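Local coordinates for protein magnesium-protoporphyrin O-methyltransferase (Synechocystis sp., PDB 4QDJ) that transfers a methyl group from S-adenosylmethionine to magnesium protoporphyrin IX, giving the 13-monomethyl ester on the pathway to chlorophyll, at residues A[32-35]-A[36-39]; A[193-196]-A[197-201]. All coordinates share one frame; numbering follows the deposited sequence.

Interaction 1 of 2, residues A[32-35]-A[36-39]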
loop_
_atom_site.group_PDB
_atom_site.type_symbol
_atom_site.label_atom_id
_atom_site.label_comp_id
_atom_site.label_asym_id
_atom_site.label_seq_id
_atom_site.Cartn_x
_atom_site.Cartn_y
_atom_site.Cartn_z
ATOM N N GLN A 32 8.706 12.274 -18.335
ATOM C CA GLN A 32 9.754 11.394 -18.829
ATOM C C GLN A 32 10.346 10.501 -17.742
ATOM O O GLN A 32 10.612 10.946 -16.627
ATOM C CB GLN A 32 10.853 12.239 -19.479
ATOM C CG GLN A 32 12.008 11.457 -20.076
ATOM C CD GLN A 32 12.985 12.357 -20.808
ATOM O OE1 GLN A 32 12.664 13.497 -21.146
ATOM N NE2 GLN A 32 14.186 11.851 -21.054
ATOM N N VAL A 33 10.526 9.229 -18.081
ATOM C CA VAL A 33 11.206 8.272 -17.219
ATOM C C VAL A 33 12.061 7.374 -18.101
ATOM O O VAL A 33 11.805 7.260 -19.300
ATOM C CB VAL A 33 10.206 7.399 -16.437
ATOM C CG1 VAL A 33 9.687 8.141 -15.217
ATOM C CG2 VAL A 33 9.060 6.960 -17.338
ATOM N N ASN A 34 13.081 6.741 -17.527
ATOM C CA ASN A 34 13.848 5.767 -18.298
ATOM C C ASN A 34 13.030 4.490 -18.471
ATOM O O ASN A 34 11.981 4.338 -17.843
ATOM C CB ASN A 34 15.246 5.516 -17.702
ATOM C CG ASN A 34 15.208 4.862 -16.329
ATOM O OD1 ASN A 34 14.448 3.927 -16.086
ATOM N ND2 ASN A 34 16.052 5.349 -15.428
ATOM N N PHE A 35 13.489 3.575 -19.319
ATOM C CA PHE A 35 12.665 2.416 -19.661
ATOM C C PHE A 35 12.425 1.476 -18.476
ATOM O O PHE A 35 11.419 0.770 -18.435
ATOM C CB PHE A 35 13.213 1.668 -20.886
ATOM C CG PHE A 35 14.413 0.811 -20.600
ATOM C CD1 PHE A 35 15.688 1.354 -20.599
ATOM C CD2 PHE A 35 14.267 -0.546 -20.360
ATOM C CE1 PHE A 35 16.794 0.562 -20.348
ATOM C CE2 PHE A 35 15.368 -1.343 -20.107
ATOM C CZ PHE A 35 16.633 -0.789 -20.101
ATOM N N VAL A 36 13.337 1.487 -17.510
ATOM C CA VAL A 36 13.164 0.702 -16.292
ATOM C C VAL A 36 12.066 1.312 -15.424
ATOM O O VAL A 36 11.168 0.612 -14.949
ATOM C CB VAL A 36 14.471 0.629 -15.479
ATOM C CG1 VAL A 36 14.246 -0.115 -14.170
ATOM C CG2 VAL A 36 15.572 -0.031 -16.299
ATOM N N GLN A 37 12.149 2.623 -15.224
ATOM C CA GLN A 37 11.158 3.356 -14.443
ATOM C C GLN A 37 9.779 3.294 -15.091
ATOM O O GLN A 37 8.763 3.224 -14.401
ATOM C CB GLN A 37 11.593 4.815 -14.272
ATOM C CG GLN A 37 12.845 4.993 -13.427
ATOM C CD GLN A 37 13.493 6.352 -13.614
ATOM O OE1 GLN A 37 13.139 7.105 -14.523
ATOM N NE2 GLN A 37 14.454 6.671 -12.754
ATOM N N LYS A 38 9.748 3.322 -16.420
ATOM C CA LYS A 38 8.489 3.242 -17.152
ATOM C C LYS A 38 7.834 1.883 -16.932
ATOM O O LYS A 38 6.616 1.785 -16.780
ATOM C CB LYS A 38 8.722 3.482 -18.645
ATOM C CG LYS A 38 7.450 3.492 -19.482
ATOM C CD LYS A 38 6.455 4.519 -18.967
ATOM C CE LYS A 38 5.412 4.855 -20.021
ATOM N NZ LYS A 38 4.756 3.637 -20.568
ATOM N N ASP A 39 8.654 0.838 -16.913
ATOM C CA ASP A 39 8.175 -0.514 -16.658
ATOM C C ASP A 39 7.570 -0.620 -15.258
ATOM O O ASP A 39 6.538 -1.266 -15.059
ATOM C CB ASP A 39 9.321 -1.513 -16.824
ATOM C CG ASP A 39 8.872 -2.946 -16.650
ATOM O OD1 ASP A 39 8.416 -3.550 -17.642
ATOM O OD2 ASP A 39 8.979 -3.468 -15.520
#

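Interaction 2 of 2, residues A[193-196]-A[197-201]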
loop_
_atom_site.group_PDB
_atom_site.type_symbol
_atom_site.label_atom_id
_atom_site.label_comp_id
_atom_site.label_asym_id
_atom_site.label_seq_id
_atom_site.Cartn_x
_atom_site.Cartn_y
_atom_site.Cartn_z
ATOM N N HIS A 193 9.708 -11.848 -0.185
ATOM C CA HIS A 193 9.098 -12.684 0.837
ATOM C C HIS A 193 8.514 -13.935 0.211
ATOM O O HIS A 193 7.928 -13.877 -0.869
ATOM C CB HIS A 193 8.003 -11.915 1.577
ATOM C CG HIS A 193 8.493 -10.671 2.245
ATOM N ND1 HIS A 193 9.311 -10.697 3.354
ATOM C CD2 HIS A 193 8.290 -9.364 1.957
ATOM C CE1 HIS A 193 9.587 -9.458 3.722
ATOM N NE2 HIS A 193 8.981 -8.631 2.890
ATOM N N LYS A 194 8.687 -15.067 0.884
ATOM C CA LYS A 194 8.084 -16.313 0.438
ATOM C C LYS A 194 6.580 -16.242 0.629
ATOM O O LYS A 194 6.103 -15.842 1.693
ATOM C CB LYS A 194 8.641 -17.501 1.225
ATOM C CG LYS A 194 10.117 -17.776 0.998
ATOM C CD LYS A 194 10.576 -18.996 1.784
ATOM C CE LYS A 194 12.057 -19.266 1.573
ATOM N NZ LYS A 194 12.387 -19.488 0.137
ATOM N N GLU A 195 5.832 -16.631 -0.400
ATOM C CA GLU A 195 4.378 -16.662 -0.307
ATOM C C GLU A 195 3.922 -17.580 0.823
ATOM O O GLU A 195 2.937 -17.296 1.503
ATOM C CB GLU A 195 3.748 -17.087 -1.637
ATOM C CG GLU A 195 2.240 -17.281 -1.559
ATOM C CD GLU A 195 1.565 -17.283 -2.917
ATOM O OE1 GLU A 195 2.152 -16.753 -3.884
ATOM O OE2 GLU A 195 0.439 -17.816 -3.014
ATOM N N ALA A 196 4.655 -18.670 1.033
ATOM C CA ALA A 196 4.341 -19.597 2.115
ATOM C C ALA A 196 4.431 -18.903 3.472
ATOM O O ALA A 196 3.614 -19.150 4.360
ATOM C CB ALA A 196 5.262 -20.813 2.067
ATOM N N ASP A 197 5.422 -18.027 3.623
ATOM C CA ASP A 197 5.588 -17.268 4.860
ATOM C C ASP A 197 4.454 -16.266 5.052
ATOM O O ASP A 197 3.903 -16.146 6.144
ATOM C CB ASP A 197 6.933 -16.536 4.880
ATOM C CG ASP A 197 8.114 -17.479 5.011
ATOM O OD1 ASP A 197 7.909 -18.656 5.373
ATOM O OD2 ASP A 197 9.255 -17.036 4.762
ATOM N N ILE A 198 4.109 -15.545 3.989
ATOM C CA ILE A 198 3.036 -14.556 4.054
ATOM C C ILE A 198 1.695 -15.218 4.373
ATOM O O ILE A 198 0.933 -14.723 5.205
ATOM C CB ILE A 198 2.925 -13.749 2.743
ATOM C CG1 ILE A 198 4.246 -13.033 2.441
ATOM C CG2 ILE A 198 1.786 -12.740 2.827
ATOM C CD1 ILE A 198 4.650 -12.022 3.498
ATOM N N ARG A 199 1.414 -16.342 3.721
ATOM C CA ARG A 199 0.177 -17.074 3.977
ATOM C C ARG A 199 0.117 -17.607 5.408
ATOM O O ARG A 199 -0.949 -17.632 6.022
ATOM C CB ARG A 199 0.005 -18.224 2.983
ATOM C CG ARG A 199 -0.404 -17.790 1.584
ATOM C CD ARG A 199 -0.515 -18.999 0.670
ATOM N NE ARG A 199 -0.932 -18.647 -0.683
ATOM C CZ ARG A 199 -2.141 -18.883 -1.182
ATOM N NH1 ARG A 199 -3.068 -19.477 -0.442
ATOM N NH2 ARG A 199 -2.421 -18.526 -2.429
ATOM N N LYS A 200 1.266 -18.030 5.931
ATOM C CA LYS A 200 1.346 -18.539 7.295
ATOM C C LYS A 200 1.030 -17.440 8.306
ATOM O O LYS A 200 0.262 -17.650 9.245
ATOM C CB LYS A 200 2.732 -19.136 7.565
ATOM C CG LYS A 200 2.916 -19.713 8.962
ATOM C CD LYS A 200 1.892 -20.795 9.251
ATOM C CE LYS A 200 2.265 -21.599 10.490
ATOM N NZ LYS A 200 2.410 -20.745 11.700
ATOM N N ILE A 201 1.623 -16.267 8.102
ATOM C CA ILE A 201 1.386 -15.121 8.974
ATOM C C ILE A 201 -0.084 -14.707 8.943
ATOM O O ILE A 201 -0.680 -14.415 9.979
ATOM C CB ILE A 201 2.276 -13.927 8.578
ATOM C CG1 ILE A 201 3.753 -14.305 8.709
ATOM C CG2 ILE A 201 1.963 -12.707 9.437
ATOM C CD1 ILE A 201 4.682 -13.402 7.934
HETATM O O HOH W 1 10.101 -14.925 3.469
#

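Interaction 1 of 2, residues A[32-35]-A[36-39]
Asn34 and Gln37 exchange hydrogen bonds, each using its side-chain oxygen to accept from the other's backbone. Gln37 N points at Asn34 OD1 over 2.8 Å, with an almost straight N-H...O angle of 170°. With chi1 at 65°, Asn34 CG sits between its own backbone N and carbonyl carbon, and this turns OD1 over the first turn of the helix. In return Asn34 N donates to Gln37 OE1 at 3.0 Å. This donor comes in from above the plane of the glutamine amide. Gln37 reaches back because CG lies anti to its carbonyl carbon and the chain beyond runs extended. The two side-chain amides stack, their planes 23° apart, with Gln37 CD 3.3 Å from Asn34 ND2. This reciprocal pair is a capping box. Asn34 is the N-cap of helix 35-58, and its side chain occupies an amide N-H that has no preceding helical carbonyl to meet. Regular backbone bonding starts here too, with Lys38 N on Asn34 O and Asp39 N on Phe35 O. With an alanine here in place of the glutamine, Asn34 N would probably lose its acceptor and the asparagine amide its stacking partner.

Apolar groups lie around the box. Val33 CB lies 3.5 Å from Gln37 OE1, and Val33 CG2 meets Lys38 CB at 3.7 Å. Further along, Val36 CG2 sits over one face of the Phe35 ring, 4.0 Å from the centroid and nearly over the ring centre, a CH-pi contact. Val36 also touches Phe219. The Asp39 carboxylate accepts from Thr217 OG1 and from the backbone N of Arg218 and Phe219.

Interaction 2 of 2, residues A[193-196]-A[197-201]
Glu195 and Arg199, one helical turn apart, form a salt bridge. Their side chains run alongside each other in the same direction. Arg199 approaches side-on with two nitrogens, and both bind the same oxygen, Glu195 OE2. Arg199 NE lies 2.8 Å from Glu195 OE2, on its anti lone pair. Arg199 NH2 lies 3.0 Å from Glu195 OE2, nearly along the C-O axis. Carboxylate and guanidinium are almost coplanar, 10° apart. Glu195 CG is anti to the backbone N (chi1 174°), which carries the acid alongside the extended arginine chain. The other oxygen, OE1, pairs with Arg223 of strand 221-229.

Backbone bonds build the first turn of helix 195-204. Lys194 is the N-cap. Ile198 N donates to Lys194 O at 3.1 Å, and Asp197 N does so weakly. Arg199 N and Lys200 N continue the pattern on Glu195 O and Ala196 O.

One water joins the cap to the helix: it accepts from Lys194 N and donates to Asp197 OD2 at 2.6 Å.

The apolar contact is Ile198 CD1 on His193 CB, at 3.9 Å. The imidazole itself is held by Leu137 O and Thr142.

The acid thus pairs with two arginines, Arg199 through OE2 and Arg223 through OE1. Such a setting would be expected to favour its ionised form and restrict rotation of the carboxylate.

In the fold
Interaction 1 comes first along the chain and interaction 2 much later; their centres are 30 Å apart and their nearest atoms about 17 Å, so they do not touch. Each marks the start of a helix: 35-58 for residues 32-39, and 195-204 for residues 193-201. Both helices belong to a class I-like methyltransferase fold built on a mixed seven-stranded sheet. Residues 217-220, which meet interaction 1, connect strands 207-216 and 221-229, and both strands touch interaction 2. The bound S-adenosylmethionine is about 12 Å from the Gln37 side chain and about 11 Å from that of His193. Neither contact therefore touches the cofactor directly.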